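Local atomic coordinates of MamA (Candidatus Magnetobacterium bavaricum, PDB entry 3VTX), a protein that belongs to the tetratricopeptide-repeat family, all-helical proteins whose stacked helical hairpins commonly serve as scaffolds for protein-protein interaction. Residues 6-9 with 10-13; 88-91 with 92-95; 111-114 with 115-119. All coordinates share one frame; numbering follows the deposited sequence.

Contact 1 of 3, residues 6-9 with 10-13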
loop_
_atom_site.group_PDB
_atom_site.type_symbol
_atom_site.label_atom_id
_atom_site.label_comp_id
_atom_site.label_asym_id
_atom_site.label_seq_id
_atom_site.Cartn_x
_atom_site.Cartn_y
_atom_site.Cartn_z
ATOM N N THR A 6 18.801 -2.398 21.618
ATOM C CA THR A 6 18.844 -0.981 21.344
ATOM C C THR A 6 20.020 -0.629 20.466
ATOM O O THR A 6 19.873 0.124 19.500
ATOM C CB THR A 6 18.933 -0.160 22.690
ATOM O OG1 THR A 6 18.028 -0.760 23.638
ATOM C CG2 THR A 6 18.558 1.309 22.435
ATOM N N ILE A 7 21.187 -1.180 20.760
ATOM C CA ILE A 7 22.347 -0.788 20.010
ATOM C C ILE A 7 22.178 -1.267 18.542
ATOM O O ILE A 7 22.382 -0.504 17.606
ATOM C CB ILE A 7 23.647 -1.346 20.585
ATOM C CG1 ILE A 7 23.918 -0.819 22.029
ATOM C CG2 ILE A 7 24.825 -0.990 19.642
ATOM C CD1 ILE A 7 24.853 -1.755 22.886
ATOM N N TYR A 8 21.852 -2.532 18.356
ATOM C CA TYR A 8 21.673 -3.037 16.943
ATOM C C TYR A 8 20.489 -2.432 16.200
ATOM O O TYR A 8 20.598 -2.131 15.001
ATOM C CB TYR A 8 21.612 -4.553 16.908
ATOM C CG TYR A 8 22.989 -5.090 17.135
ATOM C CD1 TYR A 8 23.981 -4.834 16.197
ATOM C CD2 TYR A 8 23.342 -5.741 18.321
ATOM C CE1 TYR A 8 25.284 -5.271 16.364
ATOM C CE2 TYR A 8 24.698 -6.208 18.514
ATOM C CZ TYR A 8 25.660 -5.944 17.523
ATOM O OH TYR A 8 26.995 -6.345 17.608
ATOM N N MET A 9 19.374 -2.219 16.877
ATOM C CA MET A 9 18.312 -1.514 16.198
ATOM C C MET A 9 18.797 -0.134 15.709
ATOM O O MET A 9 18.497 0.261 14.596
ATOM C CB MET A 9 17.049 -1.425 17.057
ATOM C CG MET A 9 15.810 -1.131 16.235
ATOM S SD MET A 9 14.334 -0.893 17.321
ATOM C CE MET A 9 14.561 -2.214 18.557
ATOM N N ASP A 10 19.510 0.657 16.532
ATOM C CA ASP A 10 20.053 1.999 16.088
ATOM C C ASP A 10 20.968 1.905 14.880
ATOM O O ASP A 10 20.958 2.745 13.973
ATOM C CB ASP A 10 20.928 2.681 17.180
ATOM C CG ASP A 10 21.774 3.884 16.615
ATOM O OD1 ASP A 10 21.143 4.862 16.130
ATOM O OD2 ASP A 10 23.053 3.843 16.630
ATOM N N ILE A 11 21.867 0.927 14.912
ATOM C CA ILE A 11 22.788 0.691 13.767
ATOM C C ILE A 11 21.939 0.455 12.518
ATOM O O ILE A 11 22.107 1.112 11.483
ATOM C CB ILE A 11 23.758 -0.483 14.037
ATOM C CG1 ILE A 11 24.780 -0.088 15.126
ATOM C CG2 ILE A 11 24.527 -0.879 12.761
ATOM C CD1 ILE A 11 25.439 -1.256 15.805
ATOM N N GLY A 12 20.938 -0.408 12.652
ATOM C CA GLY A 12 20.096 -0.693 11.477
ATOM C C GLY A 12 19.396 0.537 10.949
ATOM O O GLY A 12 19.342 0.784 9.752
ATOM N N ASP A 13 18.846 1.341 11.870
ATOM C CA ASP A 13 18.114 2.515 11.445
ATOM C C ASP A 13 19.001 3.457 10.663
ATOM O O ASP A 13 18.587 4.049 9.689
ATOM C CB ASP A 13 17.564 3.231 12.675
ATOM C CG ASP A 13 16.425 2.506 13.294
ATOM O OD1 ASP A 13 15.767 1.658 12.618
ATOM O OD2 ASP A 13 16.105 2.814 14.460
#
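Thr-6 meets Asp-10 through the backbone: its carbonyl oxygen accepts the amide of Asp-10, the first of four i to i+4 hydrogen bonds that run along helix 5-18. Ile-7 repeats this with Ile-11 and adds a side-chain touch, for its CG2 branch, anti to the backbone N, lies 3.9 Å from Ile-11 CD1. The two isoleucines run alongside each other in a common direction. Tyr-8 reaches the same methyl, with ring atom CD1 3.9 Å from Ile-11 CD1, so that one methyl serves both side chains. Beyond this pair the tyrosine packs on Lys-30 and Val-31, and Ile-11 on Ala-27, all of helix 21-34. The carbonyl of Tyr-8 takes the amide of Gly-12 at 2.9 Å from Gly-12 N to Tyr-8 O. Met-9 is buried; its side chain extends to SD, bends at chi3 (-42°), and packs against Glu-40, Thr-41 and Lys-44 of helix 39-51. Its carbonyl receives Asp-13 N. The Asp-13 carboxylate lies close by, CG 3.3 Å from Met-9 O, but finds its partners outside: a hydrogen bond to Tyr-28 and a salt bridge to Lys-44. One helix laid against the next two in sequence is characteristic of the TPR superhelix.

Contact 2 of 3, residues 88-91 with 92-95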
loop_
_atom_site.group_PDB
_atom_site.type_symbol
_atom_site.label_atom_id
_atom_site.label_comp_id
_atom_site.label_asym_id
_atom_site.label_seq_id
_atom_site.Cartn_x
_atom_site.Cartn_y
_atom_site.Cartn_z
ATOM N N GLU A 88 -0.715 -13.118 -4.418
ATOM C CA GLU A 88 -1.490 -13.834 -3.383
ATOM C C GLU A 88 -2.663 -12.895 -3.073
ATOM O O GLU A 88 -2.676 -12.207 -2.100
ATOM C CB GLU A 88 -0.670 -14.173 -2.153
ATOM C CG GLU A 88 0.382 -15.247 -2.405
ATOM C CD GLU A 88 -0.245 -16.591 -2.780
ATOM O OE1 GLU A 88 -1.383 -16.864 -2.312
ATOM O OE2 GLU A 88 0.362 -17.344 -3.606
ATOM N N LYS A 89 -3.703 -12.945 -3.914
ATOM C CA LYS A 89 -4.728 -11.860 -3.920
ATOM C C LYS A 89 -5.696 -12.006 -2.797
ATOM O O LYS A 89 -6.065 -11.009 -2.206
ATOM C CB LYS A 89 -5.446 -11.855 -5.260
ATOM C CG LYS A 89 -4.609 -11.312 -6.358
ATOM C CD LYS A 89 -5.324 -11.322 -7.637
ATOM C CE LYS A 89 -4.445 -10.891 -8.766
ATOM N NZ LYS A 89 -5.274 -10.755 -10.023
ATOM N N GLN A 90 -6.067 -13.239 -2.419
ATOM C CA GLN A 90 -6.919 -13.351 -1.257
ATOM C C GLN A 90 -6.228 -12.996 0.035
ATOM O O GLN A 90 -6.838 -12.437 0.930
ATOM C CB GLN A 90 -7.541 -14.748 -1.146
ATOM C CG GLN A 90 -8.608 -14.874 -0.043
ATOM C CD GLN A 90 -9.745 -13.901 -0.236
ATOM O OE1 GLN A 90 -10.337 -13.858 -1.304
ATOM N NE2 GLN A 90 -9.999 -13.078 0.769
ATOM N N ALA A 91 -4.929 -13.291 0.146
ATOM C CA ALA A 91 -4.243 -12.884 1.338
ATOM C C ALA A 91 -4.149 -11.343 1.352
ATOM O O ALA A 91 -4.029 -10.755 2.406
ATOM C CB ALA A 91 -2.783 -13.524 1.387
ATOM N N ALA A 92 -4.055 -10.746 0.183
ATOM C CA ALA A 92 -3.957 -9.297 0.052
ATOM C C ALA A 92 -5.259 -8.672 0.564
ATOM O O ALA A 92 -5.231 -7.737 1.317
ATOM C CB ALA A 92 -3.668 -8.852 -1.378
ATOM N N ILE A 93 -6.376 -9.164 0.037
ATOM C CA ILE A 93 -7.711 -8.713 0.488
ATOM C C ILE A 93 -7.809 -8.849 1.989
ATOM O O ILE A 93 -8.221 -7.924 2.684
ATOM C CB ILE A 93 -8.832 -9.502 -0.216
ATOM C CG1 ILE A 93 -8.911 -9.151 -1.711
ATOM C CG2 ILE A 93 -10.197 -9.204 0.403
ATOM C CD1 ILE A 93 -9.689 -10.191 -2.506
ATOM N N ASP A 94 -7.510 -10.044 2.498
ATOM C CA ASP A 94 -7.698 -10.290 3.939
ATOM C C ASP A 94 -6.942 -9.254 4.771
ATOM O O ASP A 94 -7.523 -8.611 5.634
ATOM C CB ASP A 94 -7.293 -11.695 4.361
ATOM C CG ASP A 94 -8.184 -12.800 3.782
ATOM O OD1 ASP A 94 -9.315 -12.572 3.234
ATOM O OD2 ASP A 94 -7.691 -13.955 3.840
ATOM N N ALA A 95 -5.665 -9.022 4.448
ATOM C CA ALA A 95 -4.893 -8.052 5.118
ATOM C C ALA A 95 -5.339 -6.636 4.945
ATOM O O ALA A 95 -5.355 -5.896 5.899
ATOM C CB ALA A 95 -3.368 -8.164 4.685
#
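Ala-92, Gln-90 and Ala-91 bury the most surface here, at the start of helix 89-102, where Glu-88 occupies the N-cap position. Ala-92 N donates to Glu-88 O, closing the first turn. The methyl of Ala-92 sits 3.3 Å from Lys-89 O and also packs on Asn-83 and Phe-84 of helix 73-85. Gln-90 has its CG anti to the backbone N (chi1 -172°) and then bends at chi2 (58°), which brings the amide back over the following turn. There NE2 donates to Asp-94 OD1 at 2.6 Å, with the carboxylate oxygen in the amide plane of the glutamine. Seen from the aspartate, however, the donor stands above the carboxylate plane. Asp-94 N in turn gives its hydrogen to Gln-90 O, so backbone and side chain join the same two residues. The amide also lies beside Ile-93, Gln-90 NE2 being 3.9 Å from Ile-93 CG2. Ala-91 O accepts Ala-95 N, and the methyl of Ala-91 packs on Asn-83 of helix 73-85. A neutral amide, on the exposed Gln-90, thus meets the carboxylate of partly exposed Asp-94, a short i to i+4 link that probably steadies both side chains without pairing opposite charges.

Contact 3 of 3, residues 111-114 with 115-119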
loop_
_atom_site.group_PDB
_atom_site.type_symbol
_atom_site.label_atom_id
_atom_site.label_comp_id
_atom_site.label_asym_id
_atom_site.label_seq_id
_atom_site.Cartn_x
_atom_site.Cartn_y
_atom_site.Cartn_z
ATOM N N TYR A 111 -7.623 2.200 -1.662
ATOM C CA TYR A 111 -7.181 2.274 -3.082
ATOM C C TYR A 111 -6.531 0.952 -3.503
ATOM O O TYR A 111 -6.936 0.340 -4.497
ATOM C CB TYR A 111 -6.307 3.459 -3.399
ATOM C CG TYR A 111 -6.069 3.653 -4.868
ATOM C CD1 TYR A 111 -7.156 3.790 -5.704
ATOM C CD2 TYR A 111 -4.830 3.587 -5.409
ATOM C CE1 TYR A 111 -6.984 3.918 -7.092
ATOM C CE2 TYR A 111 -4.642 3.693 -6.808
ATOM C CZ TYR A 111 -5.738 3.865 -7.605
ATOM O OH TYR A 111 -5.523 3.982 -8.972
ATOM N N LYS A 112 -5.620 0.462 -2.694
ATOM C CA LYS A 112 -4.982 -0.829 -2.981
ATOM C C LYS A 112 -6.003 -1.964 -3.049
ATOM O O LYS A 112 -5.921 -2.865 -3.940
ATOM C CB LYS A 112 -3.881 -1.181 -1.945
ATOM C CG LYS A 112 -2.561 -0.415 -2.047
ATOM C CD LYS A 112 -1.574 -0.816 -3.171
ATOM C CE LYS A 112 -0.100 -0.611 -2.695
ATOM N NZ LYS A 112 0.866 -0.853 -3.815
ATOM N N LEU A 113 -6.990 -1.979 -2.136
ATOM C CA LEU A 113 -8.013 -3.003 -2.096
ATOM C C LEU A 113 -8.806 -2.964 -3.369
ATOM O O LEU A 113 -9.084 -3.989 -3.972
ATOM C CB LEU A 113 -8.966 -2.779 -0.865
ATOM C CG LEU A 113 -10.077 -3.786 -0.821
ATOM C CD1 LEU A 113 -9.571 -5.278 -0.524
ATOM C CD2 LEU A 113 -11.063 -3.300 0.326
ATOM N N GLY A 114 -9.101 -1.761 -3.817
ATOM C CA GLY A 114 -9.783 -1.600 -5.086
ATOM C C GLY A 114 -8.976 -2.126 -6.292
ATOM O O GLY A 114 -9.532 -2.841 -7.170
ATOM N N LEU A 115 -7.668 -1.863 -6.276
ATOM C CA LEU A 115 -6.768 -2.344 -7.317
ATOM C C LEU A 115 -6.788 -3.869 -7.308
ATOM O O LEU A 115 -6.850 -4.518 -8.399
ATOM C CB LEU A 115 -5.353 -1.846 -7.139
ATOM C CG LEU A 115 -5.191 -0.339 -7.382
ATOM C CD1 LEU A 115 -3.702 -0.000 -7.102
ATOM C CD2 LEU A 115 -5.597 0.166 -8.826
ATOM N N VAL A 116 -6.718 -4.469 -6.144
ATOM C CA VAL A 116 -6.721 -5.927 -6.037
ATOM C C VAL A 116 -8.072 -6.492 -6.606
ATOM O O VAL A 116 -8.038 -7.393 -7.496
ATOM C CB VAL A 116 -6.478 -6.409 -4.629
ATOM C CG1 VAL A 116 -6.510 -7.984 -4.567
ATOM C CG2 VAL A 116 -5.160 -5.964 -4.093
ATOM N N TYR A 117 -9.193 -5.964 -6.172
ATOM C CA TYR A 117 -10.510 -6.418 -6.657
ATOM C C TYR A 117 -10.649 -6.257 -8.146
ATOM O O TYR A 117 -11.025 -7.183 -8.848
ATOM C CB TYR A 117 -11.602 -5.666 -5.998
ATOM C CG TYR A 117 -11.982 -6.171 -4.606
ATOM C CD1 TYR A 117 -12.170 -7.534 -4.308
ATOM C CD2 TYR A 117 -12.282 -5.232 -3.623
ATOM C CE1 TYR A 117 -12.563 -7.918 -3.021
ATOM C CE2 TYR A 117 -12.674 -5.646 -2.343
ATOM C CZ TYR A 117 -12.816 -6.960 -2.084
ATOM O OH TYR A 117 -13.230 -7.293 -0.810
ATOM N N ASP A 118 -10.169 -5.147 -8.678
ATOM C CA ASP A 118 -10.354 -4.951 -10.106
ATOM C C ASP A 118 -9.502 -5.969 -10.882
ATOM O O ASP A 118 -9.937 -6.438 -11.955
ATOM C CB ASP A 118 -10.007 -3.558 -10.559
ATOM C CG ASP A 118 -10.715 -3.170 -11.915
ATOM O OD1 ASP A 118 -11.926 -3.383 -12.011
ATOM O OD2 ASP A 118 -9.955 -2.728 -12.840
ATOM N N SER A 119 -8.341 -6.293 -10.342
ATOM C CA SER A 119 -7.450 -7.255 -10.979
ATOM C C SER A 119 -8.046 -8.619 -11.051
ATOM O O SER A 119 -7.576 -9.421 -11.871
ATOM C CB SER A 119 -6.074 -7.353 -10.360
ATOM O OG SER A 119 -6.113 -8.085 -9.140
#
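Leu-115 lies across the ring of Tyr-111 one turn earlier in helix 107-119, and can be followed outward from its backbone. CB rests 3.4 Å from Lys-112 O. CG, set anti to the carbonyl carbon (chi1 -69°), comes 3.4 Å from Tyr-111 O and stands over one face of the tyrosine ring, offset toward the rim. From there the two methyls part: CD1 approaches Tyr-111 CE2 at 3.8 Å, whereas CD2 reaches the phenol end, 3.8 Å from Tyr-111 OH. The forked end of Leu-115 thus lies along one side of the ring, its CD1 by Tyr-111 CE2 and its CD2 by the hydroxyl. The ring also meets Phe-140 edge-to-face. A second pair, Leu-113 and Tyr-117, run alongside each other, with Leu-113 CG 3.5 Å from Tyr-117 CE2 and Leu-113 CD1 beside the same ring atom. Behind these side chains the backbone keeps regular i to i+4 bonds, among them Leu-115 N to Tyr-111 O. Further on, Ser-119 OG donates to Val-116 O at 2.6 Å, and Asp-118 is hydrogen-bonded to His-123. Two leucine-tyrosine pairs thus make the contact largely apolar, while the hydroxyl of Tyr-111, a buried residue, is satisfied by hydrogen bonds with Ser-146 and Arg-142 of helix 141-153.

Each contact spans successive turns of a single helix, but their settings differ. Contact 3 is the buried one; contacts 1 and 2 are partly buried, each mixing buried and exposed residues. Contact 1 stands apart on the first helix, its centre about 36 Å from that of contact 3 and on the opposite side of the chain's centre. Contacts 2 and 3 sit on consecutive helices, with centres about 10 Å apart, and touch directly: Ile-93 packs on Val-116 and Tyr-117, and Lys-89 NZ is hydrogen-bonded to Ser-119 OG. Chemistry follows place, from isoleucine-tyrosine packing in contact 1 and an amide-carboxylate bond in contact 2 to leucine-tyrosine pairs in contact 3.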